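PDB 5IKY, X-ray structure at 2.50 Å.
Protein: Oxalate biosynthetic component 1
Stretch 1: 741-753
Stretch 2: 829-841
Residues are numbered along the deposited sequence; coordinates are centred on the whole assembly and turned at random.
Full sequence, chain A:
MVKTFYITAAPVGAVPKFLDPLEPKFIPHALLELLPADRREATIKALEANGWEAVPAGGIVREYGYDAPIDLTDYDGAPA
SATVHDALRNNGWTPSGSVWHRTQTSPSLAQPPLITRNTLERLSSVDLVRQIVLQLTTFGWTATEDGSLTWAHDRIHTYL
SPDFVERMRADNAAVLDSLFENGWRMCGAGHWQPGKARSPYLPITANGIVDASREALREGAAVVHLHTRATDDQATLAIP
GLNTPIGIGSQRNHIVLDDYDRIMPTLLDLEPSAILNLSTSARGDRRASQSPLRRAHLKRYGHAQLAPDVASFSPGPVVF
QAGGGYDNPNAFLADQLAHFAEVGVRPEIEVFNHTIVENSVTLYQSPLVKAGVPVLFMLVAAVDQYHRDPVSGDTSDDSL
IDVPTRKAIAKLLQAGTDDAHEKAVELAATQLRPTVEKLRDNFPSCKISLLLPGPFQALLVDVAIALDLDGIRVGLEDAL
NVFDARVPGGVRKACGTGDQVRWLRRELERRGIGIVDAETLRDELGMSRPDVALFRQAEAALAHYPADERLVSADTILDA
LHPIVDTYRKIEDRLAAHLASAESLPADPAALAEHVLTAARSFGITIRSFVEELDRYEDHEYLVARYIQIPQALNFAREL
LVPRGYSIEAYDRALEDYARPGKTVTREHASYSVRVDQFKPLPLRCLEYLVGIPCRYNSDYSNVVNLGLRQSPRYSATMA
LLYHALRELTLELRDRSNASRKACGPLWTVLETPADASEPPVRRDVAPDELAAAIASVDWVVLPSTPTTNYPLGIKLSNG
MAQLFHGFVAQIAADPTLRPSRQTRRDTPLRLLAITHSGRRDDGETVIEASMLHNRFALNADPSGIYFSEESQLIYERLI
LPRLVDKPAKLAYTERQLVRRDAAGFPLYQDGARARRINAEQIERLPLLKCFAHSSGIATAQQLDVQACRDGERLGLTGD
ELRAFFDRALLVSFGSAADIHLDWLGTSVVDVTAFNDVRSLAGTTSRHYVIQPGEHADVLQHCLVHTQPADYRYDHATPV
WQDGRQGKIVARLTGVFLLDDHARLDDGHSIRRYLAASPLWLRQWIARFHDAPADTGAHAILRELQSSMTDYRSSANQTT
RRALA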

# COMPACT_ATOMS: atom_id res chain seq x y z
N ARG A 741 -0.64 -42.98 -2.06
CA ARG A 741 -0.81 -43.29 -3.48
C ARG A 741 -2.14 -42.72 -3.96
O ARG A 741 -3.14 -42.78 -3.25
CB ARG A 741 -0.75 -44.80 -3.72
N LYS A 742 -2.15 -42.17 -5.17
CA LYS A 742 -3.36 -41.56 -5.71
C LYS A 742 -4.02 -42.46 -6.74
O LYS A 742 -3.40 -43.39 -7.27
CB LYS A 742 -3.03 -40.20 -6.33
CG LYS A 742 -2.26 -39.27 -5.39
CD LYS A 742 -2.41 -37.81 -5.81
CE LYS A 742 -1.78 -36.89 -4.78
NZ LYS A 742 -1.57 -35.51 -5.31
N ALA A 743 -5.30 -42.20 -7.01
CA ALA A 743 -6.08 -43.05 -7.90
C ALA A 743 -6.35 -42.37 -9.23
O ALA A 743 -6.42 -41.15 -9.31
CB ALA A 743 -7.39 -43.44 -7.23
N CYS A 744 -6.49 -43.18 -10.28
CA CYS A 744 -6.76 -42.66 -11.61
C CYS A 744 -8.22 -42.24 -11.73
O CYS A 744 -9.09 -42.77 -11.03
CB CYS A 744 -6.44 -43.70 -12.67
SG CYS A 744 -4.86 -44.56 -12.45
N GLY A 745 -8.49 -41.28 -12.61
CA GLY A 745 -9.86 -40.88 -12.90
C GLY A 745 -10.50 -40.01 -11.84
O GLY A 745 -10.17 -40.11 -10.66
N PRO A 746 -11.45 -39.16 -12.26
CA PRO A 746 -12.17 -38.26 -11.36
C PRO A 746 -13.22 -38.96 -10.50
O PRO A 746 -13.68 -40.05 -10.86
CB PRO A 746 -12.84 -37.28 -12.33
CG PRO A 746 -13.05 -38.08 -13.57
CD PRO A 746 -11.86 -38.99 -13.66
N LEU A 747 -13.58 -38.35 -9.38
CA LEU A 747 -14.66 -38.86 -8.54
C LEU A 747 -15.86 -37.93 -8.62
O LEU A 747 -15.72 -36.72 -8.81
CB LEU A 747 -14.20 -39.00 -7.09
CG LEU A 747 -13.17 -40.08 -6.76
CD1 LEU A 747 -12.89 -40.11 -5.27
CD2 LEU A 747 -13.65 -41.44 -7.25
N TRP A 748 -17.05 -38.51 -8.48
CA TRP A 748 -18.29 -37.75 -8.56
C TRP A 748 -19.11 -37.95 -7.29
O TRP A 748 -19.33 -39.08 -6.86
CB TRP A 748 -19.09 -38.15 -9.80
CG TRP A 748 -18.28 -38.13 -11.06
CD1 TRP A 748 -17.44 -39.11 -11.51
CD2 TRP A 748 -18.24 -37.08 -12.04
NE1 TRP A 748 -16.87 -38.73 -12.70
CE2 TRP A 748 -17.34 -37.49 -13.05
CE3 TRP A 748 -18.86 -35.84 -12.16
CZ2 TRP A 748 -17.06 -36.70 -14.16
CZ3 TRP A 748 -18.58 -35.05 -13.26
CH2 TRP A 748 -17.69 -35.49 -14.25
N THR A 749 -19.54 -36.84 -6.69
CA THR A 749 -20.23 -36.89 -5.40
C THR A 749 -21.42 -35.94 -5.36
O THR A 749 -21.31 -34.77 -5.73
CB THR A 749 -19.26 -36.55 -4.25
OG1 THR A 749 -18.22 -37.54 -4.18
CG2 THR A 749 -19.99 -36.51 -2.91
N VAL A 750 -22.56 -36.44 -4.90
CA VAL A 750 -23.78 -35.64 -4.79
C VAL A 750 -24.10 -35.29 -3.34
O VAL A 750 -24.02 -36.15 -2.46
CB VAL A 750 -24.98 -36.37 -5.42
CG1 VAL A 750 -26.19 -35.46 -5.48
CG2 VAL A 750 -24.62 -36.88 -6.81
N LEU A 751 -24.46 -34.04 -3.09
CA LEU A 751 -24.80 -33.58 -1.74
C LEU A 751 -26.23 -33.06 -1.65
O LEU A 751 -26.57 -32.05 -2.26
CB LEU A 751 -23.84 -32.49 -1.27
CG LEU A 751 -22.46 -32.89 -0.75
CD1 LEU A 751 -21.52 -33.29 -1.88
CD2 LEU A 751 -21.85 -31.76 0.07
N GLU A 752 -27.07 -33.76 -0.89
CA GLU A 752 -28.44 -33.33 -0.65
C GLU A 752 -28.66 -33.01 0.83
O GLU A 752 -27.76 -33.21 1.65
CB GLU A 752 -29.43 -34.39 -1.12
N THR A 753 -29.85 -32.54 1.16
CA THR A 753 -30.17 -32.18 2.54
C THR A 753 -30.87 -33.33 3.27
O THR A 753 -30.60 -33.59 4.44
CB THR A 753 -31.06 -30.93 2.60
OG1 THR A 753 -30.54 -29.92 1.73
CG2 THR A 753 -31.13 -30.39 4.03
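Stretch 2, residues 829-841: PLRLLAITHSGRR

Stretch 2 lies alongside stretch 1 as a neighbouring β-strand running the opposite way. Strand 832-836 approaches strand 747-752 to 4.6 Å between axes, with an angle of 153° between their N-to-C directions, and the two stretches together bury 994 Å². Three hydrogen-bonded pairs hold the ladder. L747 N donates to T836 O (3.2 Å) and T836 N returns to L747 O (3.0 Å); T749 N reaches A834 O (3.1 Å) and A834 N reaches T749 O (2.7 Å); L751 N bonds to L832 O (2.7 Å) and L832 N to L751 O (2.8 Å). Between them lie the non-hydrogen-bonded pairs W748-I835 and V750-L833, the latter with CA atoms only 4.5 Å apart. Here the backbones come close enough for V750 CA to make a CA-H...O contact with L832 O at 3.1 Å.

This alternation sorts the side chains onto two faces. On one, W748 supplies the main bump. The end of its indole comes nearer to stretch 2, so that CZ3 lies 3.5 Å from I835 CD1; CG2 of I835 covers one face of the ring, while L833 CD2 sits at the ring edge, near its plane, 4.3 Å from W748 CE3. The end of L833 likewise comes nearer to stretch 1 and fills the space beside V750, its CD1 standing 4.0 Å from V750 CG2 and 3.4 Å from T749 O. The opposite face is flatter in the middle, where the small A834 pairs with T749. L747 and T836 flank this pair on one side, CB to CB at 4.0 Å, and L751 and L832 on the other, CB to CB at 4.3 Å; the end of L832 leads away from stretch 1.

Beyond L751 the backbones remain close, and E752 CA makes a CA-H...O contact with L830 O at 3.2 Å. At the other end, both chains leave the strand but stay in touch. P746 CA rests 3.1 Å from T836 O, and G745 N donates to S838 OG (2.9 Å), whose hydroxyl in turn donates to R840 O (2.6 Å), tying the segment after strand 832-836 to the loop before strand 747-752. G839 N bonds to A743 O at 2.9 Å. The absence of a side chain at G839 matters to this fit: a CB there would point at stretch 1 and clash with K742 CB and A743 O. The side chain of R840 is curled, with chi1 to chi3 all m, its CB 3.6 Å from C744 SG and its NH1 making a weak hydrogen bond to K742 O (3.2 Å).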

# COMPACT_ATOMS: atom_id res chain seq x y z
N PRO A 829 -35.31 -29.42 -1.66
CA PRO A 829 -34.28 -30.47 -1.60
C PRO A 829 -33.02 -30.09 -2.36
O PRO A 829 -32.80 -30.57 -3.47
CB PRO A 829 -34.98 -31.68 -2.24
CG PRO A 829 -35.99 -31.08 -3.16
CD PRO A 829 -36.47 -29.83 -2.47
N LEU A 830 -32.19 -29.24 -1.76
CA LEU A 830 -30.99 -28.73 -2.40
C LEU A 830 -29.98 -29.84 -2.70
O LEU A 830 -29.45 -30.47 -1.78
CB LEU A 830 -30.34 -27.65 -1.54
N ARG A 831 -29.71 -30.06 -3.98
CA ARG A 831 -28.76 -31.08 -4.41
C ARG A 831 -27.57 -30.47 -5.14
O ARG A 831 -27.73 -29.66 -6.05
CB ARG A 831 -29.45 -32.11 -5.30
N LEU A 832 -26.36 -30.87 -4.74
CA LEU A 832 -25.14 -30.37 -5.37
C LEU A 832 -24.28 -31.50 -5.90
O LEU A 832 -24.29 -32.61 -5.36
CB LEU A 832 -24.33 -29.52 -4.38
CG LEU A 832 -24.30 -28.02 -4.66
CD1 LEU A 832 -25.68 -27.41 -4.47
CD2 LEU A 832 -23.26 -27.31 -3.80
N LEU A 833 -23.52 -31.23 -6.96
CA LEU A 833 -22.60 -32.21 -7.52
C LEU A 833 -21.16 -31.71 -7.46
O LEU A 833 -20.82 -30.70 -8.07
CB LEU A 833 -22.98 -32.54 -8.97
CG LEU A 833 -22.01 -33.49 -9.68
CD1 LEU A 833 -22.01 -34.86 -9.01
CD2 LEU A 833 -22.34 -33.61 -11.16
N ALA A 834 -20.32 -32.43 -6.72
CA ALA A 834 -18.93 -32.06 -6.56
C ALA A 834 -18.01 -32.97 -7.38
O ALA A 834 -18.19 -34.19 -7.40
CB ALA A 834 -18.53 -32.10 -5.10
N ILE A 835 -17.04 -32.36 -8.05
CA ILE A 835 -16.10 -33.11 -8.88
C ILE A 835 -14.69 -33.08 -8.29
O ILE A 835 -14.21 -32.03 -7.86
CB ILE A 835 -16.06 -32.56 -10.32
CG1 ILE A 835 -17.49 -32.38 -10.86
CG2 ILE A 835 -15.25 -33.49 -11.22
CD1 ILE A 835 -17.54 -31.81 -12.26
N THR A 836 -14.04 -34.24 -8.27
CA THR A 836 -12.67 -34.35 -7.80
C THR A 836 -11.76 -34.69 -8.98
O THR A 836 -12.09 -35.55 -9.79
CB THR A 836 -12.53 -35.43 -6.71
OG1 THR A 836 -13.41 -35.12 -5.62
CG2 THR A 836 -11.11 -35.50 -6.20
N HIS A 837 -10.62 -34.02 -9.07
CA HIS A 837 -9.68 -34.27 -10.16
C HIS A 837 -9.11 -35.68 -10.13
O HIS A 837 -9.19 -36.37 -9.11
CB HIS A 837 -8.52 -33.27 -10.12
CG HIS A 837 -8.74 -32.05 -10.97
ND1 HIS A 837 -9.08 -32.13 -12.31
CD2 HIS A 837 -8.65 -30.73 -10.68
CE1 HIS A 837 -9.20 -30.91 -12.80
NE2 HIS A 837 -8.94 -30.04 -11.83
N SER A 838 -8.55 -36.11 -11.25
CA SER A 838 -7.83 -37.38 -11.31
C SER A 838 -6.49 -37.24 -10.60
O SER A 838 -5.82 -36.22 -10.72
CB SER A 838 -7.63 -37.82 -12.77
OG SER A 838 -6.78 -38.95 -12.84
N GLY A 839 -6.11 -38.28 -9.86
CA GLY A 839 -4.87 -38.25 -9.10
C GLY A 839 -3.69 -38.81 -9.87
O GLY A 839 -2.54 -38.58 -9.51
N ARG A 840 -3.99 -39.55 -10.94
CA ARG A 840 -2.95 -40.15 -11.77
C ARG A 840 -3.20 -39.84 -13.24
O ARG A 840 -4.32 -39.51 -13.64
CB ARG A 840 -2.90 -41.66 -11.56
CG ARG A 840 -2.70 -42.09 -10.11
CD ARG A 840 -1.23 -42.14 -9.74
NE ARG A 840 -0.56 -43.31 -10.31
CZ ARG A 840 -0.28 -44.42 -9.64
NH1 ARG A 840 -0.62 -44.53 -8.36
NH2 ARG A 840 0.33 -45.44 -10.24
N ARG A 841 -2.15 -39.93 -14.05
CA ARG A 841 -2.27 -39.68 -15.49
C ARG A 841 -2.12 -40.97 -16.29
O ARG A 841 -2.03 -42.06 -15.73
CB ARG A 841 -1.24 -38.65 -15.95
CG ARG A 841 -1.59 -37.22 -15.59
CD ARG A 841 -0.56 -36.24 -16.12
NE ARG A 841 -0.94 -34.85 -15.86
CZ ARG A 841 -0.20 -33.80 -16.16
NH1 ARG A 841 0.98 -33.97 -16.75
NH2 ARG A 841 -0.63 -32.58 -15.88